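Local coordinates for probable outer membrane protein (Pseudomonas aeruginosa, PDB 3DWO), which probably carries long-chain fatty acids and related hydrophobic compounds across the outer membrane as a beta-barrel channel of the FadL family, at residues 53-58 and 429-434; 123-128 and 136-141; 357-362 and 377-382; 367-372 and 408-413. All coordinates share one frame; numbering follows the deposited sequence.

All four contacts belong to one FadL-type beta barrel. Contact 1 closes it by joining the first and last strands; contacts 2, 3 and 4 lie within that closure along the chain. Contacts 1, 2 and 4 form a cluster, centres about 14 to 15 Å apart: W126 CZ3 packs 3.6 Å from Y58 CB, Y58 CE2 3.7 Å from L411 CD2, W126 NE1 lies 3.0 Å from P371 O, and S124 OG 2.8 Å from R372 O. Contact 3 stands apart, its nearest atoms about 7 Å from contact 1 and about 5 Å from contact 4. The detergent C8E of chain E touches contacts 1, 2 and 3; that of chain D touches contacts 2 and 4.

Contact 1 (53-58 and 429-434); sequences DIDIKY and TSKGQV. With C8E ((hydroxyethyloxy)tri(ethyloxy)octane), chain E.
Segments separated by 370 residues pair here as parts of the first and last strands of the FadL-type beta barrel, so this contact is the seam that closes it. Strands 53-58 and 429-434 run antiparallel, axes 4.6 Å apart. D53/Q433, D55/K431 and K57/T429 are hydrogen-bonded pairs, the straightest bond being D55 N to K431 O at 2.7 Å. On the I54, I56, S430 and G432 face the strands meet the detergent C8E of chain E: I54 CD1 reaches over G432, 3.8 Å from its CA, and touches C8E O15 at 3.6 Å. On the other face D53 CG is anti to the backbone N (chi1 175°), and OD2 uses its anti lone pair to accept from Q433 NE2 at 2.7 Å, nearly in the amide plane, while Y401 holds Q433 OE1. K431, bent at chi2, chi3 and chi4, curls back to bring NZ 3.2 Å from D55 OD2 in a salt bridge. One water donates to D55 OD2 (2.5 Å) and to T429 O (2.6 Å).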
# COMPACT_ATOMS: atom_id res chain seq x y z
N ASP A 53 -8.11 -6.05 8.89
CA ASP A 53 -7.77 -7.44 9.13
C ASP A 53 -7.54 -8.07 7.77
O ASP A 53 -8.47 -8.24 6.99
CB ASP A 53 -8.92 -8.13 9.87
CG ASP A 53 -8.67 -9.61 10.04
OD1 ASP A 53 -7.53 -9.98 10.37
OD2 ASP A 53 -9.63 -10.39 9.85
N ILE A 54 -6.28 -8.40 7.50
CA ILE A 54 -5.89 -8.98 6.22
C ILE A 54 -5.35 -10.40 6.37
O ILE A 54 -4.45 -10.66 7.17
CB ILE A 54 -4.81 -8.11 5.53
CG1 ILE A 54 -5.27 -6.65 5.50
CG2 ILE A 54 -4.56 -8.62 4.13
CD1 ILE A 54 -6.61 -6.41 4.83
N ASP A 55 -5.90 -11.31 5.58
CA ASP A 55 -5.52 -12.71 5.60
C ASP A 55 -4.73 -13.02 4.33
O ASP A 55 -5.21 -12.74 3.23
CB ASP A 55 -6.77 -13.58 5.64
CG ASP A 55 -6.49 -14.98 6.10
OD1 ASP A 55 -6.36 -15.18 7.33
OD2 ASP A 55 -6.39 -15.88 5.25
N ILE A 56 -3.55 -13.61 4.48
CA ILE A 56 -2.72 -13.95 3.33
C ILE A 56 -2.14 -15.36 3.45
O ILE A 56 -1.55 -15.71 4.48
CB ILE A 56 -1.51 -12.99 3.18
CG1 ILE A 56 -1.99 -11.54 3.08
CG2 ILE A 56 -0.70 -13.36 1.95
CD1 ILE A 56 -0.87 -10.52 3.21
N LYS A 57 -2.30 -16.16 2.40
CA LYS A 57 -1.79 -17.52 2.40
C LYS A 57 -1.26 -17.96 1.04
O LYS A 57 -1.67 -17.43 0.00
CB LYS A 57 -2.88 -18.50 2.84
CG LYS A 57 -3.29 -18.41 4.30
CD LYS A 57 -4.36 -19.44 4.58
CE LYS A 57 -4.96 -19.28 5.97
NZ LYS A 57 -6.11 -20.22 6.16
N TYR A 58 -0.38 -18.95 1.06
CA TYR A 58 0.22 -19.49 -0.15
C TYR A 58 -0.02 -20.98 -0.17
O TYR A 58 -0.00 -21.64 0.86
CB TYR A 58 1.72 -19.23 -0.16
CG TYR A 58 2.46 -19.80 -1.36
CD1 TYR A 58 3.14 -21.02 -1.28
CD2 TYR A 58 2.50 -19.11 -2.57
CE1 TYR A 58 3.85 -21.53 -2.38
CE2 TYR A 58 3.20 -19.61 -3.67
CZ TYR A 58 3.87 -20.82 -3.57
OH TYR A 58 4.56 -21.28 -4.68
N THR A 429 -3.86 -16.73 -1.74
CA THR A 429 -5.25 -16.50 -1.43
C THR A 429 -5.26 -15.44 -0.35
O THR A 429 -4.61 -15.60 0.68
CB THR A 429 -5.94 -17.77 -0.91
OG1 THR A 429 -5.99 -18.75 -1.95
CG2 THR A 429 -7.35 -17.45 -0.45
N SER A 430 -5.99 -14.36 -0.59
CA SER A 430 -6.08 -13.27 0.36
C SER A 430 -7.51 -12.88 0.63
O SER A 430 -8.40 -13.11 -0.18
CB SER A 430 -5.32 -12.04 -0.17
OG SER A 430 -3.94 -12.31 -0.25
N LYS A 431 -7.72 -12.29 1.80
CA LYS A 431 -9.04 -11.85 2.23
C LYS A 431 -8.82 -10.62 3.08
O LYS A 431 -7.82 -10.51 3.79
CB LYS A 431 -9.72 -12.94 3.06
CG LYS A 431 -10.24 -14.10 2.23
CD LYS A 431 -10.11 -15.45 2.93
CE LYS A 431 -10.56 -15.42 4.39
NZ LYS A 431 -9.46 -15.00 5.29
N GLY A 432 -9.75 -9.68 3.01
CA GLY A 432 -9.61 -8.48 3.80
C GLY A 432 -10.93 -7.96 4.34
O GLY A 432 -11.98 -8.14 3.72
N GLN A 433 -10.87 -7.34 5.50
CA GLN A 433 -12.06 -6.76 6.09
C GLN A 433 -11.62 -5.59 6.94
O GLN A 433 -10.55 -5.61 7.55
CB GLN A 433 -12.83 -7.81 6.90
CG GLN A 433 -12.25 -8.19 8.23
CD GLN A 433 -13.01 -9.35 8.85
OE1 GLN A 433 -14.24 -9.45 8.69
NE2 GLN A 433 -12.30 -10.22 9.55
N VAL A 434 -12.44 -4.54 6.94
CA VAL A 434 -12.14 -3.33 7.69
C VAL A 434 -13.32 -2.90 8.57
O VAL A 434 -14.48 -2.95 8.15
CB VAL A 434 -11.78 -2.16 6.73
CG1 VAL A 434 -11.37 -0.92 7.53
CG2 VAL A 434 -10.66 -2.58 5.78
C1 C8E E . 1.18 -1.03 9.10
C2 C8E E . 0.71 -1.80 7.95
C3 C8E E . 0.03 -1.00 6.93
C4 C8E E . -1.40 -1.13 7.16
C5 C8E E . -2.07 -1.36 5.87
C6 C8E E . -3.48 -1.04 5.98
C7 C8E E . -3.96 -1.57 4.72
C8 C8E E . -5.21 -2.30 4.98
O9 C8E E . -6.23 -2.61 4.06
C10 C8E E . -6.90 -1.57 3.38
C11 C8E E . -7.88 -2.28 2.49
O12 C8E E . -7.21 -3.20 1.62
C13 C8E E . -8.07 -4.18 0.96
C14 C8E E . -7.66 -5.63 0.54
O15 C8E E . -7.01 -6.70 1.28
C16 C8E E . -5.58 -6.62 1.14
C17 C8E E . -5.01 -7.42 -0.04
O18 C8E E . -4.27 -8.65 0.12
C19 C8E E . -2.84 -8.42 0.25
C20 C8E E . -1.78 -8.88 -0.81
O21 C8E E . -1.20 -7.89 -1.66
O HOH W 1 -6.01 -16.37 2.79

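Contact 2 (123-128 and 136-141); sequences RSTWDP and AVDTKI. With C8E ((hydroxyethyloxy)tri(ethyloxy)octane), chain E; C8E ((hydroxyethyloxy)tri(ethyloxy)octane), chain D.
W126 N points almost straight at V137 O (2.8 Å, 172° at the hydrogen), although it approaches from above the carbonyl plane. The same oxygen lies 3.3 Å from W126 CD1, at the edge of the indole. Two residues back along the strand, S124 and T139 form a hydrogen-bonded pair, bonding reciprocally. On the opposite face D138 CG is anti to its carbonyl carbon (chi1 -66°), which brings OD1 to 3.2 Å from T125 CB; a water ties OD1 to W126 O, donating to each at 2.6 Å. Strands 110-125 and 138-153 thus form an antiparallel hairpin of the barrel wall. At its loop end V137 and D138 both face S174 of strand 158-177, a classic beta bulge. A second water donates to S124 OG (2.5 Å) and binds T139 OG1 (2.6 Å). Beyond this shell W126 is held by the stacked ring of W130, with its NE1 bonded to P371 O, while S124 OG bonds to R372 O. K140 CE touches C1 of the chain E detergent at 3.4 Å.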
# COMPACT_ATOMS: atom_id res chain seq x y z
N ARG A 123 1.71 -5.25 4.48
CA ARG A 123 2.53 -6.06 5.36
C ARG A 123 2.32 -7.53 5.07
O ARG A 123 1.19 -7.96 4.83
CB ARG A 123 2.16 -5.74 6.81
CG ARG A 123 2.91 -6.51 7.88
CD ARG A 123 2.45 -6.05 9.26
NE ARG A 123 3.39 -6.37 10.33
CZ ARG A 123 3.62 -7.60 10.78
NH1 ARG A 123 2.98 -8.64 10.26
NH2 ARG A 123 4.49 -7.78 11.77
N SER A 124 3.40 -8.29 5.05
CA SER A 124 3.31 -9.72 4.85
C SER A 124 4.52 -10.32 5.55
O SER A 124 5.64 -9.87 5.34
CB SER A 124 3.29 -10.08 3.34
OG SER A 124 4.43 -9.60 2.65
N THR A 125 4.28 -11.31 6.40
CA THR A 125 5.36 -11.96 7.13
C THR A 125 5.24 -13.47 7.03
O THR A 125 4.37 -14.08 7.65
CB THR A 125 5.36 -11.54 8.63
OG1 THR A 125 4.11 -11.89 9.24
CG2 THR A 125 5.57 -10.04 8.76
N TRP A 126 6.11 -14.07 6.23
CA TRP A 126 6.09 -15.52 6.04
C TRP A 126 7.05 -16.17 7.02
O TRP A 126 8.05 -15.57 7.41
CB TRP A 126 6.51 -15.89 4.61
CG TRP A 126 5.72 -15.18 3.55
CD1 TRP A 126 6.01 -13.98 2.96
CD2 TRP A 126 4.47 -15.61 2.99
NE1 TRP A 126 5.02 -13.63 2.07
CE2 TRP A 126 4.06 -14.62 2.07
CE3 TRP A 126 3.66 -16.74 3.18
CZ2 TRP A 126 2.87 -14.72 1.33
CZ3 TRP A 126 2.47 -16.84 2.44
CH2 TRP A 126 2.09 -15.84 1.53
N ASP A 127 6.73 -17.39 7.43
CA ASP A 127 7.59 -18.12 8.34
C ASP A 127 8.99 -18.09 7.72
O ASP A 127 9.15 -18.40 6.55
CB ASP A 127 7.09 -19.56 8.50
CG ASP A 127 7.93 -20.36 9.46
OD1 ASP A 127 9.01 -20.86 9.06
OD2 ASP A 127 7.52 -20.48 10.63
N PRO A 128 10.01 -17.71 8.50
CA PRO A 128 11.41 -17.61 8.08
C PRO A 128 12.00 -18.80 7.33
O PRO A 128 12.88 -18.63 6.49
CB PRO A 128 12.15 -17.34 9.39
CG PRO A 128 11.13 -16.60 10.19
CD PRO A 128 9.89 -17.41 9.94
N ALA A 136 11.01 -14.04 -0.22
CA ALA A 136 10.50 -13.12 0.77
C ALA A 136 10.26 -13.76 2.13
O ALA A 136 9.91 -14.94 2.23
CB ALA A 136 9.20 -12.50 0.28
N VAL A 137 10.48 -12.96 3.16
CA VAL A 137 10.22 -13.38 4.52
C VAL A 137 9.29 -12.29 5.05
O VAL A 137 8.08 -12.48 5.10
CB VAL A 137 11.51 -13.46 5.37
CG1 VAL A 137 11.17 -13.84 6.82
CG2 VAL A 137 12.45 -14.51 4.79
N ASP A 138 9.84 -11.13 5.39
CA ASP A 138 9.03 -10.02 5.88
C ASP A 138 9.00 -8.81 4.95
O ASP A 138 10.00 -8.46 4.32
CB ASP A 138 9.51 -9.58 7.26
CG ASP A 138 9.30 -10.63 8.31
OD1 ASP A 138 8.50 -11.56 8.07
OD2 ASP A 138 9.93 -10.54 9.39
N THR A 139 7.84 -8.17 4.86
CA THR A 139 7.66 -6.98 4.05
C THR A 139 6.74 -6.04 4.83
O THR A 139 5.64 -6.41 5.22
CB THR A 139 6.99 -7.31 2.69
OG1 THR A 139 7.81 -8.23 1.96
CG2 THR A 139 6.82 -6.04 1.87
N LYS A 140 7.22 -4.83 5.08
CA LYS A 140 6.45 -3.85 5.82
C LYS A 140 6.64 -2.46 5.21
O LYS A 140 7.76 -1.98 5.05
CB LYS A 140 6.89 -3.86 7.29
CG LYS A 140 6.45 -2.65 8.10
CD LYS A 140 4.95 -2.41 8.02
CE LYS A 140 4.56 -1.18 8.81
NZ LYS A 140 4.91 -1.31 10.26
N ILE A 141 5.52 -1.83 4.85
CA ILE A 141 5.54 -0.50 4.25
C ILE A 141 4.41 0.34 4.82
O ILE A 141 3.27 -0.11 4.89
CB ILE A 141 5.29 -0.54 2.71
CG1 ILE A 141 6.11 -1.64 2.06
CG2 ILE A 141 5.62 0.80 2.10
CD1 ILE A 141 5.54 -3.03 2.25
C1 C8E E . 1.18 -1.03 9.10
C2 C8E E . 0.71 -1.80 7.95
C3 C8E E . 0.03 -1.00 6.93
C4 C8E E . -1.40 -1.13 7.16
C5 C8E E . -2.07 -1.36 5.87
C6 C8E E . -3.48 -1.04 5.98
C7 C8E E . -3.96 -1.57 4.72
C8 C8E E . -5.21 -2.30 4.98
O9 C8E E . -6.23 -2.61 4.06
C10 C8E E . -6.90 -1.57 3.38
C11 C8E E . -7.88 -2.28 2.49
O12 C8E E . -7.21 -3.20 1.62
C13 C8E E . -8.07 -4.18 0.96
C14 C8E E . -7.66 -5.63 0.54
O15 C8E E . -7.01 -6.70 1.28
C16 C8E E . -5.58 -6.62 1.14
C17 C8E E . -5.01 -7.42 -0.04
O18 C8E E . -4.27 -8.65 0.12
C19 C8E E . -2.84 -8.42 0.25
C20 C8E E . -1.78 -8.88 -0.81
O21 C8E E . -1.20 -7.89 -1.66
C1 C8E D . 4.30 -7.55 -6.37
C2 C8E D . 5.30 -7.30 -5.33
C3 C8E D . 5.80 -5.93 -5.27
C4 C8E D . 6.70 -5.87 -4.13
C5 C8E D . 6.85 -4.45 -3.72
C6 C8E D . 7.34 -4.37 -2.36
C7 C8E D . 7.90 -3.03 -2.37
C8 C8E D . 7.61 -2.37 -1.07
O9 C8E D . 8.54 -1.70 -0.23
C10 C8E D . 9.63 -2.42 0.29
C11 C8E D . 10.41 -1.44 1.12
O12 C8E D . 11.50 -0.89 0.36
C13 C8E D . 12.84 -1.25 0.80
C14 C8E D . 13.62 -2.55 0.42
O15 C8E D . 14.96 -2.76 -0.10
C16 C8E D . 14.98 -2.77 -1.55
C17 C8E D . 14.80 -4.16 -2.18
O18 C8E D . 14.96 -5.39 -1.45
C19 C8E D . 16.31 -5.92 -1.50
C20 C8E D . 16.66 -7.36 -2.02
O21 C8E D . 16.76 -8.44 -1.08
O HOH W 2 6.79 -10.54 2.65
O HOH W 3 8.47 -13.83 9.36

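Contact 3 (357-362 and 377-382). With C8E ((hydroxyethyloxy)tri(ethyloxy)octane), chain F; C8E ((hydroxyethyloxy)tri(ethyloxy)octane), chain E.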
# COMPACT_ATOMS: atom_id res chain seq x y z
N VAL A 357 -20.33 -0.65 -3.24
CA VAL A 357 -19.49 -1.71 -3.74
C VAL A 357 -18.48 -1.06 -4.69
O VAL A 357 -18.74 -0.01 -5.26
CB VAL A 357 -20.30 -2.75 -4.53
CG1 VAL A 357 -21.34 -3.40 -3.63
CG2 VAL A 357 -20.96 -2.08 -5.73
N ALA A 358 -17.32 -1.70 -4.84
CA ALA A 358 -16.30 -1.15 -5.72
C ALA A 358 -15.48 -2.25 -6.38
O ALA A 358 -15.39 -3.37 -5.89
CB ALA A 358 -15.38 -0.21 -4.93
N TYR A 359 -14.91 -1.92 -7.53
CA TYR A 359 -14.06 -2.84 -8.26
C TYR A 359 -12.70 -2.18 -8.29
O TYR A 359 -12.56 -1.05 -8.73
CB TYR A 359 -14.59 -3.07 -9.68
CG TYR A 359 -13.57 -3.69 -10.59
CD1 TYR A 359 -12.98 -2.95 -11.62
CD2 TYR A 359 -13.15 -5.01 -10.41
CE1 TYR A 359 -12.01 -3.51 -12.44
CE2 TYR A 359 -12.17 -5.57 -11.23
CZ TYR A 359 -11.60 -4.81 -12.24
OH TYR A 359 -10.62 -5.35 -13.04
N ASP A 360 -11.69 -2.90 -7.81
CA ASP A 360 -10.34 -2.35 -7.74
C ASP A 360 -9.31 -3.26 -8.39
O ASP A 360 -9.05 -4.37 -7.91
CB ASP A 360 -10.01 -2.12 -6.26
CG ASP A 360 -8.77 -1.29 -6.06
OD1 ASP A 360 -8.59 -0.29 -6.78
OD2 ASP A 360 -7.98 -1.64 -5.16
N GLN A 361 -8.71 -2.80 -9.49
CA GLN A 361 -7.71 -3.58 -10.21
C GLN A 361 -6.35 -3.59 -9.52
O GLN A 361 -5.90 -2.57 -9.02
CB GLN A 361 -7.48 -3.03 -11.62
CG GLN A 361 -8.64 -3.10 -12.56
CD GLN A 361 -8.24 -2.64 -13.94
OE1 GLN A 361 -7.54 -1.64 -14.09
NE2 GLN A 361 -8.68 -3.37 -14.96
N THR A 362 -5.70 -4.75 -9.53
CA THR A 362 -4.38 -4.86 -8.93
C THR A 362 -3.37 -4.41 -9.98
O THR A 362 -3.56 -4.66 -11.17
CB THR A 362 -4.06 -6.32 -8.56
OG1 THR A 362 -2.74 -6.37 -8.00
CG2 THR A 362 -4.12 -7.22 -9.79
N ASP A 377 -7.20 -8.50 -8.43
CA ASP A 377 -8.34 -7.60 -8.49
C ASP A 377 -9.21 -7.83 -7.26
O ASP A 377 -9.33 -8.97 -6.79
CB ASP A 377 -9.14 -7.84 -9.76
CG ASP A 377 -8.36 -7.50 -11.02
OD1 ASP A 377 -7.36 -6.76 -10.91
OD2 ASP A 377 -8.75 -7.96 -12.11
N ARG A 378 -9.80 -6.77 -6.71
CA ARG A 378 -10.66 -6.91 -5.54
C ARG A 378 -12.06 -6.37 -5.76
O ARG A 378 -12.27 -5.46 -6.57
CB ARG A 378 -10.10 -6.16 -4.32
CG ARG A 378 -8.64 -6.37 -3.97
CD ARG A 378 -7.75 -5.43 -4.76
NE ARG A 378 -6.40 -5.38 -4.20
CZ ARG A 378 -6.09 -4.75 -3.07
NH1 ARG A 378 -7.02 -4.11 -2.39
NH2 ARG A 378 -4.84 -4.77 -2.62
N TYR A 379 -13.01 -6.94 -5.04
CA TYR A 379 -14.38 -6.48 -5.07
C TYR A 379 -14.60 -5.98 -3.65
O TYR A 379 -14.30 -6.70 -2.69
CB TYR A 379 -15.37 -7.61 -5.37
CG TYR A 379 -15.71 -7.79 -6.83
CD1 TYR A 379 -15.87 -6.70 -7.68
CD2 TYR A 379 -15.91 -9.07 -7.36
CE1 TYR A 379 -16.23 -6.87 -9.02
CE2 TYR A 379 -16.27 -9.25 -8.69
CZ TYR A 379 -16.43 -8.15 -9.51
OH TYR A 379 -16.77 -8.34 -10.83
N PHE A 380 -15.09 -4.76 -3.50
CA PHE A 380 -15.33 -4.21 -2.17
C PHE A 380 -16.83 -4.13 -1.91
O PHE A 380 -17.60 -3.66 -2.76
CB PHE A 380 -14.88 -2.74 -1.91
CG PHE A 380 -13.46 -2.55 -1.76
CD1 PHE A 380 -12.97 -1.80 -0.70
CD2 PHE A 380 -12.56 -3.00 -2.73
CE1 PHE A 380 -11.60 -1.50 -0.60
CE2 PHE A 380 -11.20 -2.71 -2.64
CZ PHE A 380 -10.72 -1.96 -1.57
N ALA A 381 -17.25 -4.60 -0.74
CA ALA A 381 -18.65 -4.56 -0.33
C ALA A 381 -18.71 -3.87 1.03
O ALA A 381 -18.13 -4.36 2.00
CB ALA A 381 -19.21 -5.98 -0.23
N SER A 382 -19.40 -2.73 1.10
CA SER A 382 -19.48 -1.98 2.35
C SER A 382 -20.89 -1.65 2.83
O SER A 382 -21.82 -1.48 2.04
CB SER A 382 -18.72 -0.65 2.21
OG SER A 382 -17.39 -0.84 1.76
C2 C8E F . -17.90 -11.92 -4.20
C3 C8E F . -17.58 -12.72 -5.38
C4 C8E F . -16.25 -13.29 -5.18
C5 C8E F . -15.41 -13.03 -6.40
C6 C8E F . -13.99 -12.95 -6.07
C7 C8E F . -13.77 -11.51 -6.14
C8 C8E F . -12.52 -11.19 -6.87
O9 C8E F . -12.34 -10.16 -7.83
C10 C8E F . -13.12 -10.18 -9.01
C11 C8E F . -12.72 -8.97 -9.81
C1 C8E E . 1.18 -1.03 9.10
C2 C8E E . 0.71 -1.80 7.95
C3 C8E E . 0.03 -1.00 6.93
C4 C8E E . -1.40 -1.13 7.16
C5 C8E E . -2.07 -1.36 5.87
C6 C8E E . -3.48 -1.04 5.98
C7 C8E E . -3.96 -1.57 4.72
C8 C8E E . -5.21 -2.30 4.98
O9 C8E E . -6.23 -2.61 4.06
C10 C8E E . -6.90 -1.57 3.38
C11 C8E E . -7.88 -2.28 2.49
O12 C8E E . -7.21 -3.20 1.62
C13 C8E E . -8.07 -4.18 0.96
C14 C8E E . -7.66 -5.63 0.54
O15 C8E E . -7.01 -6.70 1.28
C16 C8E E . -5.58 -6.62 1.14
C17 C8E E . -5.01 -7.42 -0.04
O18 C8E E . -4.27 -8.65 0.12
C19 C8E E . -2.84 -8.42 0.25
C20 C8E E . -1.78 -8.88 -0.81
O21 C8E E . -1.20 -7.89 -1.66
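F380 N reaches A358 O on a lone pair at 2.8 Å, and the backbones of D360 and R378 bond to each other in both directions. D377 adds side-chain bonds at the loop end. Its CG is anti to the carbonyl carbon (chi1 -65°), so OD1 takes T362 N at 2.9 Å on the anti lone pair, while OD2 receives a weak bond from Y359 OH at 3.3 Å. These pairings make strands 351-360 and 378-388 an antiparallel beta hairpin of the barrel. Charge contributes a long salt bridge, D360 OD2 to R378 NH1 at 3.8 Å; the oxygen lies well out of the guanidinium plane and no N-H points at it, and D375 is the stronger partner, in a salt bridge with NH2. Apolar packing differs on the two faces: A358 CB meets F380 CB at 4.0 Å on one, and Y359 CD2 meets Y379 CE1 obliquely at 3.9 Å on the other. Among ligand contacts, C17 of the chain E detergent covers one face of the R378 guanidinium, and C11 of the chain F detergent lies over one face of the Y379 ring, offset toward its rim.

Contact 4 (367-372 and 408-413). With C8E ((hydroxyethyloxy)tri(ethyloxy)octane), chain D.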
# COMPACT_ATOMS: atom_id res chain seq x y z
N ALA A 367 3.84 -12.23 -14.46
CA ALA A 367 5.27 -12.42 -14.65
C ALA A 367 6.13 -11.97 -13.48
O ALA A 367 7.19 -12.54 -13.23
CB ALA A 367 5.72 -11.71 -15.93
N THR A 368 5.66 -10.98 -12.73
CA THR A 368 6.46 -10.45 -11.62
C THR A 368 5.88 -10.54 -10.21
O THR A 368 6.60 -10.31 -9.23
CB THR A 368 6.79 -8.96 -11.87
OG1 THR A 368 5.58 -8.20 -11.87
CG2 THR A 368 7.48 -8.78 -13.22
N ARG A 369 4.61 -10.88 -10.07
CA ARG A 369 4.04 -10.96 -8.73
C ARG A 369 4.81 -11.93 -7.84
O ARG A 369 5.17 -13.03 -8.27
CB ARG A 369 2.57 -11.36 -8.78
CG ARG A 369 1.84 -11.26 -7.43
CD ARG A 369 0.35 -11.31 -7.66
NE ARG A 369 0.07 -12.27 -8.72
CZ ARG A 369 -0.59 -12.00 -9.83
NH1 ARG A 369 -1.07 -10.79 -10.06
NH2 ARG A 369 -0.74 -12.95 -10.74
N ASP A 370 5.07 -11.52 -6.61
CA ASP A 370 5.79 -12.35 -5.66
C ASP A 370 5.08 -12.37 -4.31
O ASP A 370 4.03 -11.75 -4.15
CB ASP A 370 7.24 -11.86 -5.53
CG ASP A 370 7.33 -10.47 -4.95
OD1 ASP A 370 6.29 -9.96 -4.48
OD2 ASP A 370 8.45 -9.90 -4.95
N PRO A 371 5.64 -13.08 -3.32
CA PRO A 371 5.03 -13.18 -1.98
C PRO A 371 4.92 -11.89 -1.16
O PRO A 371 4.13 -11.83 -0.22
CB PRO A 371 5.89 -14.23 -1.28
CG PRO A 371 6.41 -15.06 -2.44
CD PRO A 371 6.79 -14.00 -3.42
N ARG A 372 5.71 -10.87 -1.49
CA ARG A 372 5.67 -9.61 -0.74
C ARG A 372 4.30 -8.94 -0.85
O ARG A 372 3.70 -8.55 0.16
CB ARG A 372 6.72 -8.63 -1.26
CG ARG A 372 8.13 -9.14 -1.19
CD ARG A 372 9.15 -8.00 -1.28
NE ARG A 372 10.46 -8.50 -0.85
CZ ARG A 372 11.43 -8.90 -1.67
NH1 ARG A 372 11.27 -8.84 -2.99
NH2 ARG A 372 12.54 -9.39 -1.16
N GLU A 408 -8.11 -15.24 -6.29
CA GLU A 408 -6.94 -16.08 -6.09
C GLU A 408 -6.02 -15.85 -7.28
O GLU A 408 -6.45 -15.92 -8.43
CB GLU A 408 -7.39 -17.54 -6.02
CG GLU A 408 -6.27 -18.54 -5.82
CD GLU A 408 -6.80 -19.96 -5.75
OE1 GLU A 408 -7.55 -20.27 -4.79
OE2 GLU A 408 -6.48 -20.76 -6.64
N VAL A 409 -4.75 -15.55 -7.01
CA VAL A 409 -3.80 -15.29 -8.08
C VAL A 409 -2.63 -16.23 -8.09
O VAL A 409 -2.26 -16.81 -7.06
CB VAL A 409 -3.24 -13.85 -8.01
CG1 VAL A 409 -4.26 -12.86 -8.55
CG2 VAL A 409 -2.87 -13.51 -6.56
N PRO A 410 -2.01 -16.42 -9.26
CA PRO A 410 -0.86 -17.30 -9.40
C PRO A 410 0.45 -16.59 -9.08
O PRO A 410 0.56 -15.37 -9.22
CB PRO A 410 -0.93 -17.73 -10.86
CG PRO A 410 -1.43 -16.47 -11.52
CD PRO A 410 -2.53 -16.02 -10.59
N LEU A 411 1.43 -17.36 -8.62
CA LEU A 411 2.76 -16.85 -8.33
C LEU A 411 3.68 -17.75 -9.14
O LEU A 411 3.74 -18.96 -8.90
CB LEU A 411 3.09 -16.97 -6.84
CG LEU A 411 2.76 -15.75 -5.98
CD1 LEU A 411 1.32 -15.36 -6.16
CD2 LEU A 411 3.04 -16.06 -4.52
N LYS A 412 4.36 -17.17 -10.12
CA LYS A 412 5.26 -17.90 -10.99
C LYS A 412 6.63 -17.25 -10.92
O LYS A 412 7.41 -17.31 -11.87
CB LYS A 412 4.76 -17.83 -12.43
CG LYS A 412 3.35 -18.37 -12.64
CD LYS A 412 3.32 -19.89 -12.59
CE LYS A 412 1.97 -20.42 -13.08
NZ LYS A 412 1.94 -21.91 -13.16
N THR A 413 6.90 -16.62 -9.78
CA THR A 413 8.14 -15.90 -9.54
C THR A 413 9.44 -16.66 -9.83
O THR A 413 9.62 -17.79 -9.40
CB THR A 413 8.19 -15.41 -8.08
OG1 THR A 413 6.87 -15.11 -7.64
CG2 THR A 413 9.05 -14.15 -7.97
C1 C8E D . 4.30 -7.55 -6.37
C2 C8E D . 5.30 -7.30 -5.33
C3 C8E D . 5.80 -5.93 -5.27
C4 C8E D . 6.70 -5.87 -4.13
C5 C8E D . 6.85 -4.45 -3.72
C6 C8E D . 7.34 -4.37 -2.36
C7 C8E D . 7.90 -3.03 -2.37
C8 C8E D . 7.61 -2.37 -1.07
O9 C8E D . 8.54 -1.70 -0.23
C10 C8E D . 9.63 -2.42 0.29
C11 C8E D . 10.41 -1.44 1.12
O12 C8E D . 11.50 -0.89 0.36
C13 C8E D . 12.84 -1.25 0.80
C14 C8E D . 13.62 -2.55 0.42
O15 C8E D . 14.96 -2.76 -0.10
C16 C8E D . 14.98 -2.77 -1.55
C17 C8E D . 14.80 -4.16 -2.18
O18 C8E D . 14.96 -5.39 -1.45
C19 C8E D . 16.31 -5.92 -1.50
C20 C8E D . 16.66 -7.36 -2.02
O21 C8E D . 16.76 -8.44 -1.08
O HOH W 4 4.41 -14.46 -10.32
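R369 leaves its backbone with CG anti to N (chi1 -172°) and turns at chi3 (39°), which swings the guanidinium across 408-413; T413 is twisted to chi1 -33°, bringing OG1 round to the R369 carbonyl. The guanidinium grips P410 O side-on with two nitrogens, NE at 3.2 Å and NH2 at 3.1 Å, the oxygen lying almost in its plane. V409 CB lies over one face of the same group, offset toward the rim and 3.7 Å from R369 CZ. T364 takes NH1 and N366 also binds NH2, so the positive group has several acceptors in a buried setting. R369 O is held twice: T413 OG1 donates to it on a lone pair at 2.8 Å, and a water donates at 2.6 Å while accepting from K412 N. Apolar contact continues where P371 CG meets L411 CD2 obliquely at 4.1 Å. The D370 carboxylate is engaged elsewhere, although D370 CB packs on T413 CG2 at 3.8 Å: OD2 bonds to Y331 and makes a salt bridge to R372 NH1, and OD1 lies 3.0 Å from C2 of the chain D detergent. Segment 367-372 belongs to the long loop between barrel strands 351-360 and 378-388; residues 369-371 run nearly at right angles to 409-413, while strand 423-441 pairs with V409 and L411 and packs L424 against P371.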